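Local structure of intradiol ring-cleavage Dioxygenase (Tetranychus urticae, 5VG2) at residues V32-G37 and R91-G96. The protein probably uses a bound ferric iron to insert both atoms of molecular oxygen into catechol-type substrates, as in other intradiol ring-cleavage dioxygenases. Residues are numbered along the deposited sequence; the frame is centred on the assembly and turned at random.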
loop_
_atom_site.group_PDB
_atom_site.type_symbol
_atom_site.label_atom_id
_atom_site.label_comp_id
_atom_site.label_asym_id
_atom_site.label_seq_id
_atom_site.Cartn_x
_atom_site.Cartn_y
_atom_site.Cartn_z
ATOM N N VAL A 32 11.302 -3.930 4.915
ATOM C CA VAL A 32 12.063 -2.696 4.939
ATOM C C VAL A 32 13.385 -2.792 4.229
ATOM O O VAL A 32 13.785 -1.863 3.601
ATOM C CB VAL A 32 12.268 -2.290 6.425
ATOM C CG1 VAL A 32 13.282 -1.154 6.638
ATOM C CG2 VAL A 32 10.905 -1.965 7.043
ATOM N N GLU A 33 14.078 -3.904 4.369
ATOM C CA GLU A 33 15.441 -4.085 3.838
ATOM C C GLU A 33 16.424 -2.976 4.298
ATOM O O GLU A 33 16.589 -2.718 5.480
ATOM C CB GLU A 33 15.409 -4.362 2.301
ATOM C CG GLU A 33 14.658 -5.643 1.916
ATOM C CD GLU A 33 14.864 -6.100 0.444
ATOM O OE1 GLU A 33 15.824 -5.641 -0.258
ATOM O OE2 GLU A 33 14.049 -6.947 -0.009
ATOM N N ASP A 34 17.109 -2.345 3.359
ATOM C CA ASP A 34 18.117 -1.305 3.648
ATOM C C ASP A 34 17.514 0.059 3.618
ATOM O O ASP A 34 18.214 0.991 3.709
ATOM C CB ASP A 34 19.253 -1.337 2.624
ATOM C CG ASP A 34 18.748 -1.166 1.189
ATOM O OD1 ASP A 34 17.557 -1.471 0.920
ATOM O OD2 ASP A 34 19.517 -0.787 0.265
ATOM N N ARG A 35 16.213 0.179 3.511
ATOM C CA ARG A 35 15.567 1.486 3.407
ATOM C C ARG A 35 15.486 2.222 4.752
ATOM O O ARG A 35 15.516 1.605 5.826
ATOM C CB ARG A 35 14.163 1.268 2.850
ATOM C CG ARG A 35 14.072 1.141 1.341
ATOM C CD ARG A 35 15.406 0.870 0.659
ATOM N NE ARG A 35 15.697 1.888 -0.302
ATOM C CZ ARG A 35 16.848 2.030 -0.958
ATOM N NH1 ARG A 35 16.940 2.962 -1.845
ATOM N NH2 ARG A 35 17.873 1.211 -0.792
ATOM N N ILE A 36 15.364 3.548 4.650
ATOM C CA ILE A 36 15.420 4.481 5.765
ATOM C C ILE A 36 14.057 5.143 5.881
ATOM O O ILE A 36 13.500 5.545 4.883
ATOM C CB ILE A 36 16.423 5.587 5.495
ATOM C CG1 ILE A 36 17.814 5.015 5.223
ATOM C CG2 ILE A 36 16.511 6.557 6.661
ATOM C CD1 ILE A 36 18.392 4.157 6.329
ATOM N N GLY A 37 13.558 5.320 7.103
ATOM C CA GLY A 37 12.286 5.995 7.289
ATOM C C GLY A 37 11.755 5.801 8.687
ATOM O O GLY A 37 12.489 5.387 9.562
ATOM N N ARG A 91 16.394 -5.348 -7.185
ATOM C CA ARG A 91 16.011 -5.032 -5.792
ATOM C C ARG A 91 14.509 -5.246 -5.563
ATOM O O ARG A 91 13.711 -5.098 -6.490
ATOM C CB ARG A 91 16.424 -3.614 -5.380
ATOM C CG ARG A 91 17.910 -3.393 -5.372
ATOM C CD ARG A 91 18.719 -4.211 -4.351
ATOM N NE ARG A 91 18.100 -4.284 -3.041
ATOM C CZ ARG A 91 18.261 -3.416 -2.028
ATOM N NH1 ARG A 91 17.604 -3.613 -0.884
ATOM N NH2 ARG A 91 19.072 -2.374 -2.125
ATOM N N ARG A 92 14.137 -5.604 -4.343
ATOM C CA ARG A 92 12.726 -5.810 -4.008
ATOM C C ARG A 92 12.306 -5.248 -2.640
ATOM O O ARG A 92 11.357 -5.733 -1.990
ATOM C CB ARG A 92 12.407 -7.283 -4.056
ATOM C CG ARG A 92 12.603 -7.909 -5.436
ATOM C CD ARG A 92 11.590 -7.388 -6.434
ATOM N NE ARG A 92 11.726 -8.062 -7.699
ATOM C CZ ARG A 92 12.483 -7.690 -8.730
ATOM N NH1 ARG A 92 13.232 -6.597 -8.708
ATOM N NH2 ARG A 92 12.449 -8.440 -9.840
ATOM N N PHE A 93 13.009 -4.228 -2.207
ATOM C CA PHE A 93 12.651 -3.594 -0.978
ATOM C C PHE A 93 11.261 -3.024 -1.064
ATOM O O PHE A 93 10.746 -2.632 -2.160
ATOM C CB PHE A 93 13.646 -2.495 -0.559
ATOM C CG PHE A 93 13.858 -1.423 -1.586
ATOM C CD1 PHE A 93 12.921 -0.419 -1.761
ATOM C CD2 PHE A 93 15.004 -1.418 -2.377
ATOM C CE1 PHE A 93 13.109 0.563 -2.715
ATOM C CE2 PHE A 93 15.213 -0.438 -3.317
ATOM C CZ PHE A 93 14.269 0.564 -3.485
ATOM N N LEU A 94 10.648 -3.018 0.117
ATOM C CA LEU A 94 9.324 -2.487 0.348
ATOM C C LEU A 94 8.279 -3.154 -0.518
ATOM O O LEU A 94 7.331 -2.556 -0.950
ATOM C CB LEU A 94 9.313 -0.959 0.211
ATOM C CG LEU A 94 10.183 -0.226 1.209
ATOM C CD1 LEU A 94 10.439 1.226 0.796
ATOM C CD2 LEU A 94 9.571 -0.269 2.616
ATOM N N ARG A 95 8.431 -4.468 -0.647
ATOM C CA ARG A 95 7.489 -5.367 -1.279
ATOM C C ARG A 95 7.376 -6.586 -0.395
ATOM O O ARG A 95 8.372 -7.061 0.142
ATOM C CB ARG A 95 7.995 -5.791 -2.642
ATOM C CG ARG A 95 8.220 -4.642 -3.596
ATOM C CD ARG A 95 8.667 -5.189 -4.973
ATOM N NE ARG A 95 8.802 -4.047 -5.859
ATOM C CZ ARG A 95 7.819 -3.495 -6.555
ATOM N NH1 ARG A 95 6.586 -4.008 -6.582
ATOM N NH2 ARG A 95 8.090 -2.433 -7.291
ATOM N N GLY A 96 6.172 -7.120 -0.254
ATOM C CA GLY A 96 6.002 -8.389 0.450
ATOM C C GLY A 96 4.596 -8.930 0.303
ATOM O O GLY A 96 3.708 -8.261 -0.217
HETATM O O HOH W 1 16.116 -6.447 -2.576
#
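R91 meets E33 and D34 in a salt-bridge network that joins two turns of the intradiol dioxygenase fold: a type II' turn, V32 to R35, in the loop before strand 39-48, and a type II turn, R92 to R95, leading into strand 95-99. The R91 guanidinium grips D34 end-on, NH1 bonding to OD1 at 2.8 Å and NH2 to OD2 at 2.9 Å. Both nitrogens approach from above the carboxylate, whose plane is inclined to that of the guanidinium. NH1 carries a second bond, 2.8 Å to E33 OE1; here the carboxylate is nearly coplanar with the guanidinium and OE1 is met almost along its C-O axis, at an N-H...O angle of 167°. With its chi1 of 57°, D34 has CG tucked between its own backbone N and carbonyl carbon, which brings the carboxylate round to R91.

Beside this network, the R35 guanidinium lies flat over one face of F93, the planes 7° apart and CZ 4.0 Å from the ring centroid, a cation-pi stack. The R35 chain, bent at chi2 and chi3, also lays CD over the same face, while its CG touches L94 CD1 at 3.7 Å. R35 NH2 and R91 NH2 come close as like charges, but D34 OD2, which bonds to R91 NH2 and, weakly, to R35 NH2, probably offsets their repulsion.

Farther out, R28 forms a salt bridge with E33 OE2, and S72 OG donates to the F93 carbonyl O and accepts from R95 NE. The F93 side chain lies about 6 Å from that of the iron ligand Y71. A water completes the link between the turns, donating to E33 OE1 and accepting from R91 NE and, at 2.8 Å, from the backbone N of R92.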